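PDB 3AJC: flagellar motor switch protein FliG from Thermotoga maritima, which probably forms part of the switch complex at the base of the flagellar basal body that sets the direction of motor rotation in response to chemotaxis proteins. Local coordinates for residues L138-E149 with I207-V218. Residues are numbered along the deposited sequence; the frame is centred on the assembly and turned at random.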
loop_
_atom_site.group_PDB
_atom_site.type_symbol
_atom_site.label_atom_id
_atom_site.label_comp_id
_atom_site.label_asym_id
_atom_site.label_seq_id
_atom_site.Cartn_x
_atom_site.Cartn_y
_atom_site.Cartn_z
ATOM N N LEU A 138 8.012 -10.471 -10.268
ATOM C CA LEU A 138 9.394 -10.819 -9.949
ATOM C C LEU A 138 9.940 -12.014 -10.714
ATOM O O LEU A 138 9.191 -12.922 -11.078
ATOM C CB LEU A 138 9.533 -11.077 -8.447
ATOM C CG LEU A 138 8.901 -10.029 -7.524
ATOM C CD1 LEU A 138 9.265 -10.329 -6.069
ATOM C CD2 LEU A 138 9.384 -8.641 -7.922
ATOM N N ASP A 139 11.249 -12.007 -10.968
ATOM C CA ASP A 139 11.869 -13.125 -11.668
ATOM C C ASP A 139 12.118 -14.235 -10.653
ATOM O O ASP A 139 12.238 -13.971 -9.456
ATOM C CB ASP A 139 13.185 -12.713 -12.330
ATOM C CG ASP A 139 14.334 -12.659 -11.357
ATOM O OD1 ASP A 139 14.381 -11.715 -10.538
ATOM O OD2 ASP A 139 15.192 -13.571 -11.410
ATOM N N ASP A 140 12.180 -15.470 -11.142
ATOM C CA ASP A 140 12.377 -16.649 -10.307
ATOM C C ASP A 140 13.485 -16.578 -9.261
ATOM O O ASP A 140 13.297 -17.044 -8.140
ATOM C CB ASP A 140 12.561 -17.879 -11.201
ATOM C CG ASP A 140 11.240 -18.392 -11.766
ATOM O OD1 ASP A 140 10.350 -17.566 -12.052
ATOM O OD2 ASP A 140 11.090 -19.623 -11.932
ATOM N N ARG A 141 14.631 -16.000 -9.605
ATOM C CA ARG A 141 15.723 -15.902 -8.639
ATOM C C ARG A 141 15.304 -15.027 -7.462
ATOM O O ARG A 141 15.499 -15.397 -6.306
ATOM C CB ARG A 141 16.979 -15.322 -9.295
ATOM C CG ARG A 141 17.426 -16.060 -10.552
ATOM C CD ARG A 141 18.818 -16.661 -10.392
ATOM N NE ARG A 141 18.822 -17.843 -9.532
ATOM C CZ ARG A 141 19.924 -18.431 -9.075
ATOM N NH1 ARG A 141 21.120 -17.944 -9.392
ATOM N NH2 ARG A 141 19.833 -19.511 -8.305
ATOM N N SER A 142 14.729 -13.866 -7.762
ATOM C CA SER A 142 14.268 -12.944 -6.727
ATOM C C SER A 142 13.269 -13.628 -5.795
ATOM O O SER A 142 13.324 -13.466 -4.576
ATOM C CB SER A 142 13.607 -11.718 -7.364
ATOM O OG SER A 142 14.573 -10.858 -7.937
ATOM N N ILE A 143 12.347 -14.380 -6.383
ATOM C CA ILE A 143 11.336 -15.102 -5.620
ATOM C C ILE A 143 11.993 -16.091 -4.636
ATOM O O ILE A 143 11.578 -16.182 -3.480
ATOM C CB ILE A 143 10.372 -15.834 -6.579
ATOM C CG1 ILE A 143 9.564 -14.790 -7.360
ATOM C CG2 ILE A 143 9.476 -16.790 -5.812
ATOM C CD1 ILE A 143 8.539 -15.366 -8.312
ATOM N N GLN A 144 13.016 -16.811 -5.094
ATOM C CA GLN A 144 13.746 -17.749 -4.241
ATOM C C GLN A 144 14.418 -16.971 -3.104
ATOM O O GLN A 144 14.395 -17.381 -1.947
ATOM C CB GLN A 144 14.802 -18.494 -5.059
ATOM C CG GLN A 144 14.231 -19.562 -5.990
ATOM C CD GLN A 144 15.119 -19.837 -7.201
ATOM O OE1 GLN A 144 16.342 -19.708 -7.134
ATOM N NE2 GLN A 144 14.499 -20.232 -8.312
ATOM N N LEU A 145 15.014 -15.839 -3.440
ATOM C CA LEU A 145 15.657 -14.995 -2.442
ATOM C C LEU A 145 14.653 -14.710 -1.312
ATOM O O LEU A 145 14.969 -14.827 -0.124
ATOM C CB LEU A 145 16.071 -13.672 -3.089
ATOM C CG LEU A 145 17.169 -12.837 -2.429
ATOM C CD1 LEU A 145 18.525 -13.279 -2.993
ATOM C CD2 LEU A 145 16.938 -11.350 -2.711
ATOM N N VAL A 146 13.436 -14.337 -1.705
ATOM C CA VAL A 146 12.374 -14.010 -0.763
ATOM C C VAL A 146 11.929 -15.203 0.089
ATOM O O VAL A 146 11.751 -15.072 1.301
ATOM C CB VAL A 146 11.145 -13.430 -1.526
ATOM C CG1 VAL A 146 9.973 -13.168 -0.567
ATOM C CG2 VAL A 146 11.551 -12.148 -2.235
ATOM N N LEU A 147 11.752 -16.354 -0.551
ATOM C CA LEU A 147 11.310 -17.566 0.132
ATOM C C LEU A 147 12.181 -17.991 1.318
ATOM O O LEU A 147 11.672 -18.451 2.345
ATOM C CB LEU A 147 11.196 -18.711 -0.875
ATOM C CG LEU A 147 10.101 -18.515 -1.931
ATOM C CD1 LEU A 147 10.002 -19.756 -2.793
ATOM C CD2 LEU A 147 8.766 -18.238 -1.260
ATOM N N ARG A 148 13.490 -17.824 1.192
ATOM C CA ARG A 148 14.383 -18.195 2.281
ATOM C C ARG A 148 14.129 -17.368 3.536
ATOM O O ARG A 148 14.602 -17.716 4.619
ATOM C CB ARG A 148 15.842 -18.041 1.843
ATOM C CG ARG A 148 16.298 -19.126 0.871
ATOM C CD ARG A 148 17.713 -18.875 0.360
ATOM N NE ARG A 148 17.822 -17.576 -0.293
ATOM C CZ ARG A 148 18.840 -17.214 -1.066
ATOM N NH1 ARG A 148 19.840 -18.062 -1.282
ATOM N NH2 ARG A 148 18.863 -16.007 -1.626
ATOM N N GLU A 149 13.368 -16.283 3.391
ATOM C CA GLU A 149 13.069 -15.394 4.512
ATOM C C GLU A 149 11.658 -15.573 5.065
ATOM O O GLU A 149 11.238 -14.822 5.944
ATOM C CB GLU A 149 13.235 -13.947 4.062
ATOM C CG GLU A 149 14.526 -13.690 3.301
ATOM C CD GLU A 149 15.690 -13.363 4.213
ATOM O OE1 GLU A 149 16.851 -13.466 3.756
ATOM O OE2 GLU A 149 15.444 -12.989 5.383
ATOM N N ILE A 207 9.174 -8.111 3.677
ATOM C CA ILE A 207 10.430 -8.793 3.374
ATOM C C ILE A 207 10.925 -8.319 2.003
ATOM O O ILE A 207 12.101 -8.028 1.820
ATOM C CB ILE A 207 10.245 -10.340 3.337
ATOM C CG1 ILE A 207 10.001 -10.873 4.751
ATOM C CG2 ILE A 207 11.460 -11.007 2.702
ATOM C CD1 ILE A 207 9.766 -12.366 4.793
ATOM N N ILE A 208 10.010 -8.243 1.044
ATOM C CA ILE A 208 10.337 -7.801 -0.307
ATOM C C ILE A 208 10.799 -6.339 -0.313
ATOM O O ILE A 208 11.803 -5.990 -0.940
ATOM C CB ILE A 208 9.109 -7.981 -1.231
ATOM C CG1 ILE A 208 8.850 -9.483 -1.432
ATOM C CG2 ILE A 208 9.322 -7.263 -2.570
ATOM C CD1 ILE A 208 7.511 -9.816 -2.083
ATOM N N ARG A 209 10.068 -5.486 0.395
ATOM C CA ARG A 209 10.426 -4.075 0.456
ATOM C C ARG A 209 11.833 -3.893 1.039
ATOM O O ARG A 209 12.579 -3.009 0.613
ATOM C CB ARG A 209 9.397 -3.314 1.292
ATOM C CG ARG A 209 9.365 -1.823 1.020
ATOM C CD ARG A 209 8.124 -1.202 1.622
ATOM N NE ARG A 209 8.158 -1.194 3.081
ATOM C CZ ARG A 209 7.115 -1.482 3.854
ATOM N NH1 ARG A 209 5.947 -1.810 3.307
ATOM N NH2 ARG A 209 7.235 -1.433 5.174
ATOM N N ARG A 210 12.192 -4.739 2.004
ATOM C CA ARG A 210 13.509 -4.673 2.631
ATOM C C ARG A 210 14.611 -5.240 1.739
ATOM O O ARG A 210 15.730 -4.726 1.720
ATOM C CB ARG A 210 13.509 -5.427 3.963
ATOM C CG ARG A 210 14.889 -5.561 4.589
ATOM C CD ARG A 210 14.821 -6.226 5.959
ATOM N NE ARG A 210 14.246 -7.567 5.897
ATOM C CZ ARG A 210 14.835 -8.613 5.326
ATOM N NH1 ARG A 210 16.030 -8.485 4.761
ATOM N NH2 ARG A 210 14.225 -9.793 5.322
ATOM N N LEU A 211 14.298 -6.304 1.005
ATOM C CA LEU A 211 15.281 -6.917 0.119
ATOM C C LEU A 211 15.573 -6.071 -1.112
ATOM O O LEU A 211 16.551 -6.313 -1.815
ATOM C CB LEU A 211 14.829 -8.312 -0.310
ATOM C CG LEU A 211 15.041 -9.415 0.726
ATOM C CD1 LEU A 211 14.597 -10.744 0.144
ATOM C CD2 LEU A 211 16.514 -9.478 1.121
ATOM N N GLU A 212 14.730 -5.079 -1.378
ATOM C CA GLU A 212 14.964 -4.220 -2.525
ATOM C C GLU A 212 15.678 -2.957 -2.067
ATOM O O GLU A 212 16.384 -2.312 -2.844
ATOM C CB GLU A 212 13.653 -3.881 -3.230
ATOM C CG GLU A 212 12.650 -3.129 -2.400
ATOM C CD GLU A 212 11.383 -2.859 -3.178
ATOM O OE1 GLU A 212 11.495 -2.333 -4.303
ATOM O OE2 GLU A 212 10.282 -3.170 -2.674
ATOM N N GLU A 213 15.485 -2.604 -0.798
ATOM C CA GLU A 213 16.151 -1.444 -0.218
ATOM C C GLU A 213 17.617 -1.844 -0.179
ATOM O O GLU A 213 18.517 -1.007 -0.250
ATOM C CB GLU A 213 15.638 -1.192 1.199
ATOM C CG GLU A 213 14.250 -0.579 1.252
ATOM C CD GLU A 213 14.285 0.936 1.271
ATOM O OE1 GLU A 213 13.200 1.555 1.219
ATOM O OE2 GLU A 213 15.396 1.509 1.349
ATOM N N ALA A 214 17.837 -3.149 -0.073
ATOM C CA ALA A 214 19.174 -3.724 -0.050
ATOM C C ALA A 214 19.617 -3.906 -1.502
ATOM O O ALA A 214 20.606 -4.584 -1.786
ATOM C CB ALA A 214 19.152 -5.070 0.667
ATOM N N GLY A 215 18.855 -3.302 -2.412
ATOM C CA GLY A 215 19.154 -3.374 -3.832
ATOM C C GLY A 215 19.320 -4.756 -4.438
ATOM O O GLY A 215 19.922 -4.888 -5.505
ATOM N N GLU A 216 18.788 -5.787 -3.790
ATOM C CA GLU A 216 18.924 -7.137 -4.327
ATOM C C GLU A 216 17.633 -7.809 -4.809
ATOM O O GLU A 216 17.491 -9.029 -4.716
ATOM C CB GLU A 216 19.639 -8.036 -3.309
ATOM C CG GLU A 216 19.095 -7.970 -1.893
ATOM C CD GLU A 216 19.798 -8.941 -0.960
ATOM O OE1 GLU A 216 19.776 -10.158 -1.243
ATOM O OE2 GLU A 216 20.372 -8.488 0.054
ATOM N N ILE A 217 16.702 -7.014 -5.332
ATOM C CA ILE A 217 15.438 -7.541 -5.856
ATOM C C ILE A 217 15.216 -7.037 -7.281
ATOM O O ILE A 217 15.185 -5.831 -7.531
ATOM C CB ILE A 217 14.229 -7.140 -4.968
ATOM C CG1 ILE A 217 14.125 -8.105 -3.782
ATOM C CG2 ILE A 217 12.936 -7.144 -5.788
ATOM C CD1 ILE A 217 12.878 -7.928 -2.936
ATOM N N VAL A 218 15.052 -7.977 -8.204
ATOM C CA VAL A 218 14.875 -7.658 -9.616
ATOM C C VAL A 218 13.485 -7.959 -10.173
ATOM O O VAL A 218 12.961 -9.063 -10.012
ATOM C CB VAL A 218 15.897 -8.434 -10.471
ATOM C CG1 VAL A 218 15.740 -8.058 -11.935
ATOM C CG2 VAL A 218 17.308 -8.160 -9.973
#
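Val218 N donates to Ser142 OG at 2.9 Å, a fairly straight bond that ties the chain beyond helix 194-213 to the first turn of helix 140-147. The serine hydroxyl in turn donates to Asp139 OD1 at 2.7 Å, on the syn side of the carboxylate, while Arg141 N reaches Asp139 OD2 from above the carboxylate plane as an N-cap bond. Were this aspartate an alanine, Arg141 N would probably lose its capping acceptor and the serine hydroxyl the partner that fixes its rotation. At the far end, Glu149 OE2 and Arg210 NH2 form a salt bridge at 3.4 Å whose hydrogen bond is weak, the carboxylate meeting the guanidinium at its edge with the two planes 60° apart. The contact lies in the all-helical FliG C-terminal domain, where a Schellman motif with Gly215 as C-prime residue ends helix 194-213 and turns the chain back toward helix 140-147. The short helical segments cross at 114°, and Val146 fills the middle: with chi1 at 176°, its CG1 and CG2 both touch Ile208 CG1, each at 3.9 Å. Beside it, Leu145 CD2 meets Leu211 CD1 at 3.7 Å, and Glu149 CB lies against Ile207 CG2.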